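PDB 4Y9V: particle-associated lyase, which probably cleaves the capsular polysaccharide of Acinetobacter baumannii as the tailspike of bacteriophage AP22, and binds its capsular saccharide. Local coordinates for residues Ile439-Ala444 / Ile479-Val484; Trp471-Asp476 / Tyr507-Thr512. One frame throughout, in Å; residues are numbered along the deposited sequence. Where two conformers were deposited one is given.

Interaction 1. Residues Ile439-Ala444 / Ile479-Val484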
loop_
_atom_site.group_PDB
_atom_site.type_symbol
_atom_site.label_atom_id
_atom_site.label_comp_id
_atom_site.label_asym_id
_atom_site.label_seq_id
_atom_site.Cartn_x
_atom_site.Cartn_y
_atom_site.Cartn_z
ATOM N N ILE A 439 5.646 -24.178 10.725
ATOM C CA ILE A 439 6.590 -24.668 9.717
ATOM C C ILE A 439 7.041 -26.064 10.204
ATOM O O ILE A 439 7.512 -26.179 11.340
ATOM C CB ILE A 439 7.795 -23.752 9.552
ATOM C CG1 ILE A 439 7.396 -22.286 9.230
ATOM C CG2 ILE A 439 8.775 -24.359 8.529
ATOM C CD1 ILE A 439 6.758 -22.127 7.851
ATOM N N ARG A 440 6.924 -27.075 9.338
ATOM C CA ARG A 440 7.430 -28.394 9.620
ATOM C C ARG A 440 8.428 -28.822 8.556
ATOM O O ARG A 440 8.245 -28.536 7.377
ATOM C CB ARG A 440 6.335 -29.458 9.674
ATOM C CG ARG A 440 5.216 -29.196 10.685
ATOM C CD ARG A 440 5.644 -29.219 12.120
ATOM N NE ARG A 440 6.134 -30.512 12.624
ATOM C CZ ARG A 440 5.343 -31.443 13.139
ATOM N NH1 ARG A 440 4.036 -31.353 13.120
ATOM N NH2 ARG A 440 5.919 -32.523 13.710
ATOM N N GLN A 441 9.457 -29.536 8.977
ATOM C CA GLN A 441 10.293 -30.308 8.054
ATOM C C GLN A 441 9.583 -31.600 7.722
ATOM O O GLN A 441 9.102 -32.307 8.611
ATOM C CB GLN A 441 11.680 -30.535 8.647
ATOM C CG GLN A 441 12.583 -31.367 7.754
ATOM C CD GLN A 441 14.012 -31.433 8.279
ATOM O OE1 GLN A 441 14.448 -30.548 9.022
ATOM N NE2 GLN A 441 14.731 -32.460 7.863
ATOM N N SER A 442 9.517 -31.955 6.444
ATOM C CA SER A 442 8.928 -33.218 6.039
ATOM C C SER A 442 9.766 -34.397 6.545
ATOM O O SER A 442 10.979 -34.373 6.495
ATOM C CB SER A 442 8.926 -33.278 4.509
ATOM O OG SER A 442 8.380 -34.502 4.094
ATOM N N ASN A 443 9.063 -35.475 6.902
ATOM C CA ASN A 443 9.788 -36.717 7.171
ATOM C C ASN A 443 10.521 -37.212 5.948
ATOM O O ASN A 443 11.528 -37.948 6.098
ATOM C CB ASN A 443 8.845 -37.785 7.736
ATOM C CG ASN A 443 8.608 -37.528 9.208
ATOM O OD1 ASN A 443 9.571 -37.222 9.941
ATOM N ND2 ASN A 443 7.415 -37.653 9.702
ATOM N N ALA A 444 10.121 -36.824 4.738
ATOM C CA ALA A 444 10.816 -37.264 3.517
ATOM C C ALA A 444 12.162 -36.594 3.364
ATOM O O ALA A 444 12.935 -37.059 2.544
ATOM C CB ALA A 444 9.916 -36.985 2.312
ATOM N N ILE A 479 9.425 -35.718 16.023
ATOM C CA ILE A 479 9.961 -34.971 17.152
ATOM C C ILE A 479 11.191 -35.685 17.684
ATOM O O ILE A 479 11.144 -36.909 17.979
ATOM C CB ILE A 479 8.914 -34.855 18.286
ATOM C CG1 ILE A 479 7.531 -34.472 17.843
ATOM C CG2 ILE A 479 9.503 -33.997 19.398
ATOM C CD1 ILE A 479 7.560 -33.177 17.170
ATOM N N GLY A 480 12.309 -34.998 17.775
ATOM C CA GLY A 480 13.542 -35.583 18.249
ATOM C C GLY A 480 14.402 -36.218 17.202
ATOM O O GLY A 480 15.481 -36.728 17.535
ATOM N N ARG A 481 14.015 -36.184 15.941
ATOM C CA ARG A 481 14.850 -36.714 14.865
ATOM C C ARG A 481 15.941 -35.733 14.552
ATOM O O ARG A 481 17.099 -35.939 14.921
ATOM C CB ARG A 481 13.981 -37.085 13.654
ATOM C CG ARG A 481 14.806 -37.584 12.473
ATOM C CD ARG A 481 13.965 -37.909 11.256
ATOM N NE ARG A 481 13.421 -36.673 10.677
ATOM C CZ ARG A 481 13.031 -36.571 9.397
ATOM N NH1 ARG A 481 13.088 -37.617 8.591
ATOM N NH2 ARG A 481 12.627 -35.368 8.958
ATOM N N TYR A 482 15.597 -34.583 13.910
ATOM C CA TYR A 482 16.525 -33.503 13.711
ATOM C C TYR A 482 15.989 -32.278 14.428
ATOM O O TYR A 482 14.789 -32.083 14.596
ATOM C CB TYR A 482 16.687 -33.144 12.197
ATOM C CG TYR A 482 17.098 -34.326 11.374
ATOM C CD1 TYR A 482 18.326 -34.946 11.561
ATOM C CD2 TYR A 482 16.260 -34.895 10.411
ATOM C CE1 TYR A 482 18.726 -36.054 10.830
ATOM C CE2 TYR A 482 16.607 -36.004 9.679
ATOM C CZ TYR A 482 17.841 -36.583 9.899
ATOM O OH TYR A 482 18.282 -37.704 9.222
ATOM N N THR A 483 16.924 -31.375 14.775
ATOM C CA THR A 483 16.553 -29.997 15.104
ATOM C C THR A 483 16.414 -29.232 13.799
ATOM O O THR A 483 17.315 -29.269 12.947
ATOM C CB THR A 483 17.633 -29.372 15.996
ATOM O OG1 THR A 483 17.559 -30.060 17.256
ATOM C CG2 THR A 483 17.394 -27.916 16.210
ATOM N N VAL A 484 15.295 -28.523 13.638
ATOM C CA VAL A 484 15.173 -27.542 12.553
ATOM C C VAL A 484 15.881 -26.285 13.041
ATOM O O VAL A 484 15.453 -25.733 14.055
ATOM C CB VAL A 484 13.712 -27.252 12.205
ATOM C CG1 VAL A 484 13.643 -26.141 11.187
ATOM C CG2 VAL A 484 13.027 -28.530 11.702
HETATM O O HOH W 1 16.799 -30.228 10.305
#
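Arg481 reaches across to the turn after strand 435-441 and binds two successive carbonyls. Its NH2 donates to Ser442 O at 3.1 Å and its NH1 to Asn443 O at 3.0 Å. Ser442 O lies near the guanidinium plane, whereas that NH2 stands 37° out of the carbonyl plane. The side chain runs extended to CD and bends at chi3 (69°), which brings NE round toward the turn. Asp476 forms a salt bridge with NH2, so this nitrogen serves two partners.

Both faces of the guanidinium are covered. Asn443 OD1, itself bonded to Thr478, sits 3.5 Å above the centre of one, with the amide plane nearly perpendicular (83°); Tyr482 CE2, from the next residue, lies over the rim of the other.

Van der Waals and water-mediated contacts complete the interface. Gln441 slides past Val484 in the opposite direction, with Gln441 CB 3.9 Å from Val484 CG2, and a water donates to both Gln441 OE1 (2.7 Å) and Thr483 O. Gln441 NE2 is bonded to Glu447 O and Leu445 O.

Ser442 OG accepts from Ala444 N, forming an ST turn. The arrangement joins loops leaving successive coils of a right-handed parallel beta-helix, the pectin lyase-like fold.

Interaction 2. Residues Trp471-Asp476 / Tyr507-Thr512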
loop_
_atom_site.group_PDB
_atom_site.type_symbol
_atom_site.label_atom_id
_atom_site.label_comp_id
_atom_site.label_asym_id
_atom_site.label_seq_id
_atom_site.Cartn_x
_atom_site.Cartn_y
_atom_site.Cartn_z
ATOM N N TRP A 471 0.602 -19.403 18.526
ATOM C CA TRP A 471 0.896 -18.414 17.494
ATOM C C TRP A 471 1.999 -18.901 16.554
ATOM O O TRP A 471 1.832 -18.799 15.334
ATOM C CB TRP A 471 1.235 -17.053 18.123
ATOM C CG TRP A 471 0.003 -16.311 18.577
ATOM C CD1 TRP A 471 -0.598 -16.353 19.803
ATOM C CD2 TRP A 471 -0.775 -15.447 17.765
ATOM N NE1 TRP A 471 -1.715 -15.536 19.801
ATOM C CE2 TRP A 471 -1.851 -14.959 18.560
ATOM C CE3 TRP A 471 -0.667 -14.993 16.439
ATOM C CZ2 TRP A 471 -2.802 -14.074 18.069
ATOM C CZ3 TRP A 471 -1.616 -14.094 15.960
ATOM C CH2 TRP A 471 -2.673 -13.643 16.768
ATOM N N ALA A 472 3.125 -19.388 17.072
ATOM C CA ALA A 472 4.234 -19.837 16.242
ATOM C C ALA A 472 4.760 -21.196 16.701
ATOM O O ALA A 472 4.951 -21.415 17.897
ATOM C CB ALA A 472 5.391 -18.832 16.294
ATOM N N TRP A 473 5.062 -22.054 15.720
ATOM C CA TRP A 473 5.723 -23.335 15.998
ATOM C C TRP A 473 6.540 -23.725 14.772
ATOM O O TRP A 473 6.071 -23.565 13.645
ATOM C CB TRP A 473 4.712 -24.419 16.312
ATOM C CG TRP A 473 5.317 -25.704 16.791
ATOM C CD1 TRP A 473 6.360 -25.878 17.659
ATOM C CD2 TRP A 473 4.864 -27.026 16.452
ATOM N NE1 TRP A 473 6.592 -27.210 17.876
ATOM C CE2 TRP A 473 5.695 -27.945 17.154
ATOM C CE3 TRP A 473 3.853 -27.532 15.623
ATOM C CZ2 TRP A 473 5.513 -29.328 17.050
ATOM C CZ3 TRP A 473 3.677 -28.891 15.517
ATOM C CH2 TRP A 473 4.522 -29.780 16.219
ATOM N N VAL A 474 7.751 -24.234 15.003
ATOM C CA VAL A 474 8.654 -24.745 13.967
ATOM C C VAL A 474 9.220 -26.054 14.505
ATOM O O VAL A 474 9.767 -26.058 15.600
ATOM C CB VAL A 474 9.784 -23.744 13.673
ATOM C CG1 VAL A 474 10.743 -24.327 12.638
ATOM C CG2 VAL A 474 9.244 -22.398 13.228
ATOM N N GLU A 475 9.125 -27.161 13.739
ATOM C CA GLU A 475 9.605 -28.427 14.260
ATOM C C GLU A 475 9.789 -29.444 13.120
ATOM O O GLU A 475 9.108 -29.388 12.086
ATOM C CB GLU A 475 8.638 -28.960 15.328
ATOM C CG GLU A 475 9.174 -30.169 16.145
ATOM C CD GLU A 475 10.536 -29.908 16.698
ATOM O OE1 GLU A 475 10.635 -29.307 17.795
ATOM O OE2 GLU A 475 11.538 -30.253 16.023
ATOM N N ASP A 476 10.666 -30.407 13.378
ATOM C CA ASP A 476 10.839 -31.534 12.463
ATOM C C ASP A 476 9.544 -32.360 12.398
ATOM O O ASP A 476 8.700 -32.297 13.287
ATOM C CB ASP A 476 12.027 -32.387 12.906
ATOM C CG ASP A 476 12.552 -33.338 11.836
ATOM O OD1 ASP A 476 12.175 -33.193 10.633
ATOM O OD2 ASP A 476 13.340 -34.255 12.209
ATOM N N TYR A 507 5.221 -22.358 20.682
ATOM C CA TYR A 507 4.982 -23.687 21.222
ATOM C C TYR A 507 6.325 -24.349 21.545
ATOM O O TYR A 507 7.214 -24.374 20.690
ATOM C CB TYR A 507 4.165 -24.532 20.229
ATOM C CG TYR A 507 3.682 -25.779 20.901
ATOM C CD1 TYR A 507 2.483 -25.756 21.590
ATOM C CD2 TYR A 507 4.448 -26.946 20.958
ATOM C CE1 TYR A 507 2.000 -26.862 22.253
ATOM C CE2 TYR A 507 4.008 -28.033 21.668
ATOM C CZ TYR A 507 2.803 -27.988 22.318
ATOM O OH TYR A 507 2.352 -29.133 22.991
ATOM N N PRO A 508 6.461 -24.931 22.751
ATOM C CA PRO A 508 7.755 -25.505 23.163
ATOM C C PRO A 508 7.945 -26.932 22.668
ATOM O O PRO A 508 7.154 -27.802 22.972
ATOM C CB PRO A 508 7.638 -25.495 24.690
ATOM C CG PRO A 508 6.192 -25.616 24.977
ATOM C CD PRO A 508 5.499 -24.839 23.881
ATOM N N SER A 509 9.055 -27.154 21.971
ATOM C CA SER A 509 9.505 -28.495 21.594
ATOM C C SER A 509 10.978 -28.370 21.258
ATOM O O SER A 509 11.570 -27.302 21.308
ATOM C CB SER A 509 8.651 -29.065 20.442
ATOM O OG SER A 509 8.761 -28.261 19.287
ATOM N N GLN A 510 11.588 -29.502 20.865
ATOM C CA GLN A 510 13.044 -29.530 20.695
ATOM C C GLN A 510 13.563 -28.345 19.883
ATOM O O GLN A 510 14.539 -27.693 20.291
ATOM C CB GLN A 510 13.464 -30.845 20.055
ATOM C CG GLN A 510 14.951 -30.916 19.783
ATOM C CD GLN A 510 15.432 -32.301 19.424
ATOM O OE1 GLN A 510 15.054 -33.267 20.066
ATOM N NE2 GLN A 510 16.284 -32.413 18.403
ATOM N N SER A 511 12.997 -28.111 18.701
ATOM C CA SER A 511 13.608 -27.077 17.862
ATOM C C SER A 511 13.406 -25.681 18.420
ATOM O O SER A 511 14.327 -24.850 18.321
ATOM C CB SER A 511 13.058 -27.149 16.422
ATOM O OG SER A 511 13.457 -28.373 15.798
ATOM N N THR A 512 12.242 -25.364 18.979
ATOM C CA THR A 512 12.020 -24.027 19.496
ATOM C C THR A 512 12.762 -23.775 20.824
ATOM O O THR A 512 12.901 -22.598 21.206
ATOM C CB THR A 512 10.532 -23.690 19.645
ATOM O OG1 THR A 512 9.961 -24.649 20.536
ATOM C CG2 THR A 512 9.810 -23.677 18.314
#
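Glu475 and Trp473, neighbours on one side of strand 470-476, meet Ser509 from two directions. Trp473 NE1 donates to Ser509 OG at 2.8 Å, nearly straight (170°) and within the indole plane. The same hydroxyl donates to Glu475 OE1 at 2.6 Å, so Ser509 OG accepts from the indole and gives to the carboxylate.

The carboxylate is the tightly packed part. Glu475 OE1 takes Ser509 OG on its anti lone pair and Ser511 N on its syn lone pair, the latter at 2.8 Å. Glu475 OE2 receives Ser511 OG (2.7 Å) and Asp476 N, both from the same face of the carboxylate plane. Four donors thus fix its rotation and would be expected to favour the charged form. The bend at chi2 (51°) carries CD toward the serines. Nearby, the methyl CG2 of Thr512 lies 3.6 Å from Val474 O, a buried carbonyl without a polar partner.

The partly exposed aromatic side relies on ring packing rather than on a dense set of hydrogen bonds. Tyr507 points its edge at the face of Trp473, an edge-to-face pair with ring centroids 5.1 Å apart and planes at 69°; Glu475 CB covers the opposite indole face. Arg469 makes cation-pi contacts with both rings. The backbone bond Tyr507 N to Ala472 O ties the loop to the strand. The arrangement is that of a loop packed along an outermost strand of a parallel beta-helix face, near the end of the coil stack.

How the interactions relate
Asp476, the last residue of segment 471-476, connects the two contacts. Its OD1 forms the salt bridge to Arg481 NH2 at 2.8 Å, and its backbone O probably accepts from Arg440 NH2, also at 2.8 Å, so interaction 2 supplies charge and backbone acceptors to interaction 1. A second bridge is Ser511 OG, which also bonds to Val484 N, and Gln510 NE2 bonds to Thr483 OG1. The centres lie about 10 Å apart, and strands 435-441 and 470-476 are neighbours in one parallel sheet. Along the chain the segments alternate. None of their residues belongs to the glycan pocket, whose residues lie earlier in the chain, between Arg166 and His337.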